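PDB 5IE2: oxalate--CoA ligase from Arabidopsis thaliana, which belongs to the AMP-binding (ANL) enzyme superfamily, with a large AMP-binding region followed by a smaller C-terminal domain, and holds adenosine-5'-triphosphate in this model. Local coordinates for residues R21-S26 and A230-A236; S3-S7 and Q184-A188; P357-G361 and G396-T400. All coordinates share one frame. Residues are numbered along the deposited sequence.

Contact 1: R21-S26 and A230-A236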
ATOM      1  N   ARG A  21     -23.449  -7.050   1.177  1.00 17.39           N
ATOM      2  CA  ARG A  21     -22.292  -7.732   0.638  1.00 18.01           C
ATOM      3  C   ARG A  21     -20.996  -7.199   1.298  1.00 17.10           C
ATOM      4  O   ARG A  21     -20.836  -5.976   1.480  1.00 16.38           O
ATOM      5  CB  ARG A  21     -22.239  -7.534  -0.889  1.00 18.33           C
ATOM      6  CG  ARG A  21     -21.167  -8.384  -1.595  1.00 18.45           C
ATOM      7  CD  ARG A  21     -21.444  -8.436  -3.117  1.00 22.28           C
ATOM      8  NE  ARG A  21     -21.322  -7.110  -3.687  1.00 25.02           N
ATOM      9  CZ  ARG A  21     -20.163  -6.600  -4.126  1.00 23.73           C
ATOM     10  NH1 ARG A  21     -19.022  -7.304  -4.041  1.00 21.56           N
ATOM     11  NH2 ARG A  21     -20.160  -5.390  -4.654  1.00 25.39           N
ATOM     12  N   ALA A  22     -20.092  -8.137   1.616  1.00 15.58           N
ATOM     13  CA  ALA A  22     -18.782  -7.814   2.163  1.00 15.30           C
ATOM     14  C   ALA A  22     -17.656  -8.126   1.171  1.00 15.73           C
ATOM     15  O   ALA A  22     -16.783  -7.298   0.957  1.00 17.17           O
ATOM     16  CB  ALA A  22     -18.550  -8.590   3.479  1.00 13.80           C
ATOM     17  N   LEU A  23     -17.645  -9.344   0.614  1.00 14.13           N
ATOM     18  CA  LEU A  23     -16.472  -9.849  -0.108  1.00 15.06           C
ATOM     19  C   LEU A  23     -16.916 -10.766  -1.245  1.00 17.26           C
ATOM     20  O   LEU A  23     -17.616 -11.767  -1.009  1.00 18.12           O
ATOM     21  CB  LEU A  23     -15.545 -10.624   0.858  1.00 16.86           C
ATOM     22  CG  LEU A  23     -14.210 -11.113   0.254  1.00 19.31           C
ATOM     23  CD1 LEU A  23     -13.366  -9.927  -0.067  1.00 21.89           C
ATOM     24  CD2 LEU A  23     -13.454 -11.957   1.335  1.00 25.58           C
ATOM     25  N   SER A  24     -16.521 -10.417  -2.469  1.00 16.51           N
ATOM     26  CA  SER A  24     -16.802 -11.235  -3.649  1.00 16.93           C
ATOM     27  C   SER A  24     -15.505 -11.639  -4.274  1.00 17.69           C
ATOM     28  O   SER A  24     -14.477 -10.964  -4.100  1.00 15.07           O
ATOM     29  CB  SER A  24     -17.636 -10.467  -4.693  1.00 17.74           C
ATOM     30  OG  SER A  24     -18.905 -10.161  -4.185  1.00 17.77           O
ATOM     31  N   VAL A  25     -15.531 -12.803  -4.926  1.00 14.45           N
ATOM     32  CA  VAL A  25     -14.469 -13.209  -5.839  1.00 13.17           C
ATOM     33  C   VAL A  25     -15.149 -13.241  -7.185  1.00 16.62           C
ATOM     34  O   VAL A  25     -16.176 -13.923  -7.328  1.00 18.32           O
ATOM     35  CB  VAL A  25     -13.888 -14.582  -5.471  1.00 16.24           C
ATOM     36  CG1 VAL A  25     -12.938 -15.073  -6.590  1.00 18.87           C
ATOM     37  CG2 VAL A  25     -13.209 -14.523  -4.097  1.00 18.60           C
ATOM     38  N   SER A  26     -14.675 -12.412  -8.117  1.00 16.16           N
ATOM     39  CA  SER A  26     -15.356 -12.220  -9.402  1.00 17.75           C
ATOM     40  C   SER A  26     -15.736 -13.580 -10.037  1.00 19.06           C
ATOM     41  O   SER A  26     -14.887 -14.455 -10.241  1.00 17.26           O
ATOM     42  CB  SER A  26     -14.474 -11.439 -10.385  1.00 20.01           C
ATOM     43  OG  SER A  26     -15.165 -11.247 -11.636  1.00 20.13           O
ATOM     44  N   ALA A 230     -18.916  -1.710   3.748  1.00 15.27           N
ATOM     45  CA  ALA A 230     -18.831  -1.643   2.265  1.00 16.03           C
ATOM     46  C   ALA A 230     -18.447  -3.020   1.706  1.00 15.26           C
ATOM     47  O   ALA A 230     -18.228  -3.988   2.467  1.00 16.67           O
ATOM     48  CB  ALA A 230     -17.770  -0.552   1.807  1.00 12.32           C
ATOM     49  N   ALA A 231     -18.323  -3.107   0.376  1.00 14.45           N
ATOM     50  CA  ALA A 231     -17.947  -4.372  -0.275  1.00 14.62           C
ATOM     51  C   ALA A 231     -16.619  -4.281  -1.029  1.00 13.68           C
ATOM     52  O   ALA A 231     -16.214  -3.206  -1.520  1.00 13.98           O
ATOM     53  CB  ALA A 231     -19.061  -4.822  -1.263  1.00 15.42           C
ATOM     54  N   VAL A 232     -15.982  -5.429  -1.110  1.00 12.87           N
ATOM     55  CA  VAL A 232     -14.704  -5.613  -1.784  1.00 14.51           C
ATOM     56  C   VAL A 232     -14.818  -6.745  -2.772  1.00 14.49           C
ATOM     57  O   VAL A 232     -15.333  -7.779  -2.411  1.00 15.45           O
ATOM     58  CB  VAL A 232     -13.607  -5.976  -0.713  1.00 16.89           C
ATOM     59  CG1 VAL A 232     -12.284  -6.228  -1.368  1.00 18.69           C
ATOM     60  CG2 VAL A 232     -13.482  -4.833   0.304  1.00 17.80           C
ATOM     61  N   THR A 233     -14.284  -6.575  -3.984  1.00 12.63           N
ATOM     62  CA  THR A 233     -14.239  -7.685  -4.953  1.00 14.41           C
ATOM     63  C   THR A 233     -12.801  -8.033  -5.257  1.00 14.89           C
ATOM     64  O   THR A 233     -11.988  -7.146  -5.516  1.00 15.74           O
ATOM     65  CB  THR A 233     -14.969  -7.322  -6.258  1.00 16.21           C
ATOM     66  OG1 THR A 233     -16.357  -7.078  -5.959  1.00 19.04           O
ATOM     67  CG2 THR A 233     -14.831  -8.472  -7.343  1.00 18.67           C
ATOM     68  N   LEU A 234     -12.463  -9.312  -5.197  1.00 13.70           N
ATOM     69  CA  LEU A 234     -11.142  -9.789  -5.601  1.00 14.74           C
ATOM     70  C   LEU A 234     -11.240 -10.301  -7.040  1.00 14.93           C
ATOM     71  O   LEU A 234     -12.175 -11.055  -7.369  1.00 16.25           O
ATOM     72  CB  LEU A 234     -10.667 -10.921  -4.674  1.00 14.32           C
ATOM     73  CG  LEU A 234     -10.794 -10.563  -3.174  1.00 14.11           C
ATOM     74  CD1 LEU A 234     -10.389 -11.740  -2.321  1.00 16.77           C
ATOM     75  CD2 LEU A 234      -9.883  -9.321  -2.959  1.00 12.54           C
ATOM     76  N   PRO A 235     -10.296  -9.919  -7.882  1.00 14.88           N
ATOM     77  CA  PRO A 235     -10.250 -10.517  -9.248  1.00 17.89           C
ATOM     78  C   PRO A 235     -10.139 -12.063  -9.232  1.00 18.62           C
ATOM     79  O   PRO A 235      -9.528 -12.703  -8.355  1.00 18.64           O
ATOM     80  CB  PRO A 235      -8.990  -9.913  -9.876  1.00 20.43           C
ATOM     81  CG  PRO A 235      -8.761  -8.577  -9.126  1.00 23.22           C
ATOM     82  CD  PRO A 235      -9.210  -8.943  -7.660  1.00 16.11           C
ATOM     83  N   ALA A 236     -10.762 -12.674 -10.242  1.00 19.04           N
ATOM     84  CA  ALA A 236     -10.825 -14.134 -10.336  1.00 21.57           C
ATOM     85  C   ALA A 236      -9.467 -14.781 -10.251  1.00 25.93           C
ATOM     86  O   ALA A 236      -9.306 -15.878  -9.701  1.00 29.76           O
ATOM     87  CB  ALA A 236     -11.540 -14.549 -11.672  1.00 21.13           C
TER
HETATM   88  O   HOH W   1     -16.982  -4.774  -4.668  1.00 27.08           O

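Contact 2: S3-S7 and Q184-A188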
ATOM      1  N   SER A   3     -14.601   1.558  17.107  1.00 27.91           N
ATOM      2  CA  SER A   3     -13.992   0.750  18.171  1.00 22.99           C
ATOM      3  C   SER A   3     -12.482   1.011  18.082  1.00 20.20           C
ATOM      4  O   SER A   3     -11.963   1.440  17.002  1.00 21.27           O
ATOM      5  CB  SER A   3     -14.305  -0.750  17.979  1.00 26.73           C
ATOM      6  OG  SER A   3     -13.556  -1.615  18.854  1.00 27.49           O
ATOM      7  N   ASP A   4     -11.766   0.680  19.142  1.00 18.01           N
ATOM      8  CA  ASP A   4     -10.300   0.869  19.127  1.00 17.43           C
ATOM      9  C   ASP A   4      -9.575  -0.464  18.865  1.00 17.44           C
ATOM     10  O   ASP A   4      -8.353  -0.618  19.096  1.00 15.91           O
ATOM     11  CB  ASP A   4      -9.855   1.530  20.435  1.00 15.19           C
ATOM     12  CG  ASP A   4     -10.338   0.781  21.689  1.00 18.31           C
ATOM     13  OD1 ASP A   4     -11.236  -0.101  21.625  1.00 19.80           O
ATOM     14  OD2 ASP A   4      -9.831   1.151  22.791  1.00 17.98           O
ATOM     15  N   THR A   5     -10.348  -1.494  18.441  1.00 16.09           N
ATOM     16  CA  THR A   5      -9.704  -2.699  17.867  1.00 13.04           C
ATOM     17  C   THR A   5     -10.342  -2.989  16.502  1.00 14.24           C
ATOM     18  O   THR A   5     -11.530  -2.734  16.292  1.00 14.66           O
ATOM     19  CB  THR A   5      -9.815  -3.954  18.773  1.00 19.22           C
ATOM     20  OG1 THR A   5     -11.148  -4.435  18.779  1.00 18.74           O
ATOM     21  CG2 THR A   5      -9.387  -3.688  20.243  1.00 14.37           C
ATOM     22  N   LEU A   6      -9.560  -3.557  15.601  1.00 13.55           N
ATOM     23  CA  LEU A   6     -10.142  -3.876  14.305  1.00 14.70           C
ATOM     24  C   LEU A   6     -11.171  -4.986  14.459  1.00 14.17           C
ATOM     25  O   LEU A   6     -12.251  -4.928  13.859  1.00 14.68           O
ATOM     26  CB  LEU A   6      -9.036  -4.318  13.336  1.00 17.41           C
ATOM     27  CG  LEU A   6      -9.588  -4.772  11.988  1.00 19.35           C
ATOM     28  CD1 LEU A   6     -10.301  -3.625  11.299  1.00 18.92           C
ATOM     29  CD2 LEU A   6      -8.423  -5.338  11.207  1.00 22.26           C
ATOM     30  N   SER A   7     -10.849  -5.998  15.264  1.00 15.10           N
ATOM     31  CA  SER A   7     -11.828  -7.083  15.433  1.00 19.51           C
ATOM     32  C   SER A   7     -13.151  -6.555  16.007  1.00 19.29           C
ATOM     33  O   SER A   7     -14.257  -6.943  15.563  1.00 16.96           O
ATOM     34  CB  SER A   7     -11.243  -8.177  16.320  1.00 20.76           C
ATOM     35  OG  SER A   7     -10.117  -8.765  15.657  1.00 18.27           O
ATOM     36  N   GLN A 184      -3.683  -4.057  17.096  1.00 14.72           N
ATOM     37  CA  GLN A 184      -5.120  -3.914  16.859  1.00 13.88           C
ATOM     38  C   GLN A 184      -5.468  -2.446  16.814  1.00 13.73           C
ATOM     39  O   GLN A 184      -6.276  -1.980  15.994  1.00 14.10           O
ATOM     40  CB  GLN A 184      -5.931  -4.599  17.989  1.00 14.05           C
ATOM     41  CG  GLN A 184      -6.058  -6.115  17.820  1.00 15.69           C
ATOM     42  CD  GLN A 184      -7.283  -6.519  16.984  1.00 16.02           C
ATOM     43  OE1 GLN A 184      -7.966  -5.694  16.415  1.00 15.91           O
ATOM     44  NE2 GLN A 184      -7.558  -7.817  16.942  1.00 17.36           N
ATOM     45  N   LEU A 185      -4.854  -1.714  17.735  1.00 13.57           N
ATOM     46  CA  LEU A 185      -5.133  -0.285  17.813  1.00 14.80           C
ATOM     47  C   LEU A 185      -4.618   0.445  16.583  1.00 14.22           C
ATOM     48  O   LEU A 185      -5.320   1.309  16.023  1.00 12.99           O
ATOM     49  CB  LEU A 185      -4.536   0.295  19.102  1.00 14.13           C
ATOM     50  CG  LEU A 185      -4.570   1.841  19.278  1.00 15.76           C
ATOM     51  CD1 LEU A 185      -5.992   2.390  19.238  1.00 15.30           C
ATOM     52  CD2 LEU A 185      -3.838   2.270  20.613  1.00 16.24           C
ATOM     53  N   ASN A 186      -3.386   0.130  16.152  1.00 14.04           N
ATOM     54  CA  ASN A 186      -2.869   0.717  14.923  1.00 13.25           C
ATOM     55  C   ASN A 186      -3.891   0.524  13.763  1.00 16.60           C
ATOM     56  O   ASN A 186      -4.248   1.483  13.017  1.00 15.68           O
ATOM     57  CB  ASN A 186      -1.535   0.060  14.524  1.00 13.39           C
ATOM     58  CG  ASN A 186      -0.329   0.464  15.390  1.00 15.32           C
ATOM     59  OD1 ASN A 186       0.606  -0.328  15.519  1.00 14.31           O
ATOM     60  ND2 ASN A 186      -0.327   1.673  15.987  1.00 15.62           N
ATOM     61  N   LEU A 187      -4.349  -0.717  13.598  1.00 15.23           N
ATOM     62  CA  LEU A 187      -5.249  -1.054  12.477  1.00 13.14           C
ATOM     63  C   LEU A 187      -6.588  -0.315  12.588  1.00 14.49           C
ATOM     64  O   LEU A 187      -7.083   0.245  11.610  1.00 13.75           O
ATOM     65  CB  LEU A 187      -5.508  -2.570  12.423  1.00 14.07           C
ATOM     66  CG  LEU A 187      -4.256  -3.441  12.119  1.00 17.22           C
ATOM     67  CD1 LEU A 187      -4.688  -4.916  12.117  1.00 19.48           C
ATOM     68  CD2 LEU A 187      -3.690  -3.169  10.773  1.00 17.27           C
ATOM     69  N   ALA A 188      -7.195  -0.363  13.778  1.00 13.64           N
ATOM     70  CA  ALA A 188      -8.464   0.336  14.001  1.00 14.85           C
ATOM     71  C   ALA A 188      -8.356   1.836  13.732  1.00 14.20           C
ATOM     72  O   ALA A 188      -9.201   2.432  13.085  1.00 13.93           O
ATOM     73  CB  ALA A 188      -8.943   0.106  15.439  1.00 14.83           C
TER

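Contact 3: P357-G361 and G396-T400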
ATOM      1  N   PRO A 357       5.136  27.589   7.333  1.00 32.19           N
ATOM      2  CA  PRO A 357       4.714  27.246   5.969  1.00 32.43           C
ATOM      3  C   PRO A 357       5.720  27.620   4.856  1.00 31.73           C
ATOM      4  O   PRO A 357       6.393  28.667   4.916  1.00 31.87           O
ATOM      5  CB  PRO A 357       3.420  28.054   5.796  1.00 34.15           C
ATOM      6  CG  PRO A 357       2.822  28.065   7.163  1.00 33.78           C
ATOM      7  CD  PRO A 357       4.026  28.171   8.113  1.00 33.60           C
ATOM      8  N   ASN A 358       5.786  26.761   3.843  1.00 28.78           N
ATOM      9  CA  ASN A 358       6.674  26.915   2.679  1.00 29.23           C
ATOM     10  C   ASN A 358       8.154  26.885   3.019  1.00 30.19           C
ATOM     11  O   ASN A 358       9.000  27.348   2.253  1.00 31.35           O
ATOM     12  CB  ASN A 358       6.329  28.184   1.906  1.00 31.20           C
ATOM     13  CG  ASN A 358       4.950  28.083   1.297  1.00 33.59           C
ATOM     14  OD1 ASN A 358       4.643  27.092   0.612  1.00 32.86           O
ATOM     15  ND2 ASN A 358       4.092  29.056   1.580  1.00 33.51           N
ATOM     16  N   ASN A 359       8.462  26.301   4.155  1.00 26.85           N
ATOM     17  CA  ASN A 359       9.841  25.980   4.489  1.00 28.88           C
ATOM     18  C   ASN A 359       9.998  24.475   4.602  1.00 27.32           C
ATOM     19  O   ASN A 359       9.265  23.837   5.355  1.00 27.96           O
ATOM     20  CB  ASN A 359      10.241  26.654   5.803  1.00 31.57           C
ATOM     21  CG  ASN A 359      10.401  28.154   5.644  1.00 35.70           C
ATOM     22  OD1 ASN A 359       9.439  28.923   5.781  1.00 38.66           O
ATOM     23  ND2 ASN A 359      11.603  28.572   5.346  1.00 33.88           N
ATOM     24  N   LYS A 360      10.971  23.926   3.887  1.00 25.90           N
ATOM     25  CA  LYS A 360      11.145  22.481   3.812  1.00 26.12           C
ATOM     26  C   LYS A 360      11.762  21.946   5.084  1.00 25.93           C
ATOM     27  O   LYS A 360      12.469  22.675   5.798  1.00 24.96           O
ATOM     28  CB  LYS A 360      12.021  22.130   2.619  1.00 28.25           C
ATOM     29  CG  LYS A 360      11.417  22.599   1.291  1.00 32.34           C
ATOM     30  CD  LYS A 360      12.388  22.398   0.122  1.00 36.41           C
ATOM     31  CE  LYS A 360      11.837  22.956  -1.206  1.00 42.68           C
ATOM     32  NZ  LYS A 360      11.552  24.438  -1.182  1.00 48.44           N
ATOM     33  N   GLY A 361      11.513  20.673   5.343  1.00 25.07           N
ATOM     34  CA  GLY A 361      12.100  19.954   6.462  1.00 22.69           C
ATOM     35  C   GLY A 361      11.598  18.517   6.454  1.00 23.05           C
ATOM     36  O   GLY A 361      10.893  18.076   5.522  1.00 22.21           O
ATOM     37  N   GLY A 396       9.489  17.493   2.973  1.00 20.02           N
ATOM     38  CA  GLY A 396       8.311  18.159   2.441  1.00 20.37           C
ATOM     39  C   GLY A 396       8.093  19.546   3.032  1.00 20.93           C
ATOM     40  O   GLY A 396       8.898  20.070   3.826  1.00 22.10           O
ATOM     41  N   TYR A 397       7.010  20.192   2.604  1.00 21.32           N
ATOM     42  CA  TYR A 397       6.618  21.452   3.250  1.00 21.31           C
ATOM     43  C   TYR A 397       5.097  21.567   3.184  1.00 21.11           C
ATOM     44  O   TYR A 397       4.465  20.941   2.341  1.00 19.72           O
ATOM     45  CB  TYR A 397       7.298  22.672   2.585  1.00 24.09           C
ATOM     46  CG  TYR A 397       6.922  22.830   1.122  1.00 23.56           C
ATOM     47  CD1 TYR A 397       5.825  23.609   0.748  1.00 23.70           C
ATOM     48  CD2 TYR A 397       7.645  22.178   0.127  1.00 24.84           C
ATOM     49  CE1 TYR A 397       5.466  23.755  -0.588  1.00 25.61           C
ATOM     50  CE2 TYR A 397       7.286  22.298  -1.212  1.00 27.52           C
ATOM     51  CZ  TYR A 397       6.196  23.097  -1.568  1.00 27.95           C
ATOM     52  OH  TYR A 397       5.846  23.239  -2.899  1.00 29.10           O
ATOM     53  N   PHE A 398       4.538  22.342   4.106  1.00 20.54           N
ATOM     54  CA  PHE A 398       3.131  22.715   4.099  1.00 20.38           C
ATOM     55  C   PHE A 398       2.981  24.048   3.401  1.00 21.27           C
ATOM     56  O   PHE A 398       3.743  24.985   3.681  1.00 22.67           O
ATOM     57  CB  PHE A 398       2.583  22.858   5.520  1.00 19.85           C
ATOM     58  CG  PHE A 398       2.303  21.515   6.170  1.00 22.45           C
ATOM     59  CD1 PHE A 398       1.306  20.687   5.665  1.00 19.97           C
ATOM     60  CD2 PHE A 398       3.023  21.105   7.280  1.00 25.67           C
ATOM     61  CE1 PHE A 398       1.029  19.463   6.246  1.00 20.73           C
ATOM     62  CE2 PHE A 398       2.761  19.847   7.858  1.00 26.75           C
ATOM     63  CZ  PHE A 398       1.766  19.032   7.323  1.00 25.25           C
ATOM     64  N   ASP A 399       1.960  24.144   2.543  1.00 20.57           N
ATOM     65  CA  ASP A 399       1.617  25.434   1.991  1.00 20.83           C
ATOM     66  C   ASP A 399       0.716  26.146   3.019  1.00 22.45           C
ATOM     67  O   ASP A 399       0.441  25.591   4.103  1.00 23.22           O
ATOM     68  CB  ASP A 399       0.972  25.308   0.587  1.00 24.72           C
ATOM     69  CG  ASP A 399      -0.337  24.557   0.571  1.00 23.38           C
ATOM     70  OD1 ASP A 399      -1.075  24.563   1.581  1.00 21.39           O
ATOM     71  OD2 ASP A 399      -0.670  23.988  -0.507  1.00 22.44           O
ATOM     72  N   THR A 400       0.238  27.348   2.709  1.00 24.81           N
ATOM     73  CA  THR A 400      -0.518  28.127   3.716  1.00 27.63           C
ATOM     74  C   THR A 400      -1.948  27.595   3.925  1.00 28.57           C
ATOM     75  O   THR A 400      -2.593  27.994   4.881  1.00 32.14           O
ATOM     76  CB  THR A 400      -0.558  29.624   3.337  1.00 30.40           C
ATOM     77  OG1 THR A 400      -0.999  29.721   1.996  1.00 34.66           O
ATOM     78  CG2 THR A 400       0.837  30.219   3.407  1.00 30.21           C
TER
HETATM   79  O   HOH W   2       1.190  28.996  -0.015  1.00 41.42           O
HETATM   80  O   HOH W   3       6.521  23.745   5.832  1.00 23.06           O

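Contact 1: R21-S26 and A230-A236
Arg21 folds its guanidinium over the methyl of Ala231, with CZ of Arg21 3.5 Å from CB of Ala231. NH1 of Arg21 donates to OG of Ser24 on its own strand (2.9 Å), and that hydroxyl also bonds Asn30. Water 1 accepts from Arg21 NH2 (3.2 Å) and lies 2.7 Å from OG1 of Thr233, linking the strands. Strands 21-25 and 231-234 run parallel (7°, axes 4.5 Å apart) as the central pair of a four-stranded mixed sheet, joining the N-terminal part of the AMP-binding region to a strand some 200 residues later. Backbone hydrogen bonds run Val232 N to Ala22 O (2.9 Å), Ser24 N to Val232 O (2.9 Å), Leu234 N to Ser24 O (2.8 Å) and Ser26 N to Leu234 O (2.9 Å). On the sheet face opposite Ser24 and Thr233, CD1 of Leu23 packs 4.1 Å from CG of Leu234, and helix 67-78 covers Leu23 and Val25. On the far edge of strand 21-25, Leu31 pairs with both Ala22 and Leu23: a classic beta bulge.

Contact 2: S3-S7 and Q184-A188
The backbone of 3-7 passes from a non-helical lead-in, bent at Asp4 (phi -101°, psi 12°), into the first turn of helix 6-16, while 184-188 is the first turn of helix 184-198. Their closest CA pairs are Leu6 with Ala188 (4.5 Å) and Thr5 with Gln184 (4.8 Å), a spacing made possible by the small side chain of Ala188: its CB lies 3.5 Å from C of Asp4 and 3.6 Å from C of Thr5. Ser3 shapes the approach as an ST turn, its OG accepting from Thr5 N at 3.2 Å. Thr5 then takes the N-cap position, and its hydroxyl accepts from the backbone nitrogen of Gly8.

Gln184 supplies the polar link between the segments. Its OE1 accepts from Ser7 N (3.1 Å, 166°) and, weakly, from Leu6 N (2.8 Å, but only 122° at the hydrogen), so the carboxamide meets amides in the first turn of helix 6-16 whose NH groups have no earlier helical carbonyl to bond. The same side chain returns a bond from NE2 of Gln184 to OG of Ser7 (3.0 Å, 171°). Apolar contact is supplied by CD2 of Leu6 against CD1 of Leu187 (3.9 Å), and CB of Asp4 touches CD1 of Leu185 (4.1 Å).

The contact is thus a junction between two helix N-termini. Ile77 of helix 67-78 touches Ser7, Gln184 and Leu187; helix 215-227 meets Leu6 through Leu223 and Leu187 through Leu219, while Leu187 also rests on Ala165 and Leu166 of strand 164-169.

Contact 3: P357-G361 and G396-T400
In an antiparallel sheet, strand 394-398 lies between strands 361-366 and 404-409, and segment 357-361 leads into the first of these pairings. The strands meet in the hydrogen-bonded pair Gly361 and Gly396, whose two bonds run Gly361 N to Gly396 O (3.1 Å) and Gly396 N to Gly361 O (3.0 Å).

The p rotamer of Tyr397 (chi1 61°) sets its ring between two loop side chains: CD2 of Tyr397 is 4.0 Å from CG of Lys360, and CE1 of Tyr397 is 3.6 Å from OD1 of Asn358. The ring also stacks with that of His405. Asn358 has a left-handed backbone (phi 63°, psi 22°), and although its CA-to-CB bond points away, its m rotamer (chi1 -65°) returns the carboxamide to the strand. The backbone N of Asn358 donates to O of Phe398 at 2.7 Å, so the loop is tied again beyond the regular pair.

Phe398, also m, turns its ring away from the loop and onto Met345 and Ile347 of strand 344-348. Asp399 adopts p (chi1 63°); its carboxylate is engaged elsewhere, in a hydrogen bond with His405 and a salt bridge with Lys333. Between the tied ends water 3 bridges the backbones, donating to O of Asn359 at 2.8 Å and accepting from N of Phe398 at 3.0 Å.

Overall arrangement
Contacts 1 and 2 interleave along the chain, since helix 6-16 is followed directly by strand 21-25 and their partners lie in 184-188 and 230-236. Their centres are 22 Å apart and their nearest atoms about 12 Å, so they do not touch. Both tie N-terminal residues to the 184-236 region, and helices 67-78 and 215-227 touch both. Contact 3 opens after both have closed. Its centre is 40 Å from that of contact 1, across the chain's centre, and 32 Å from that of contact 2. Measured to the bound ATP, Gly396 of contact 3 is about 10 Å away and the Leu187 side chain of contact 2 about 13 Å.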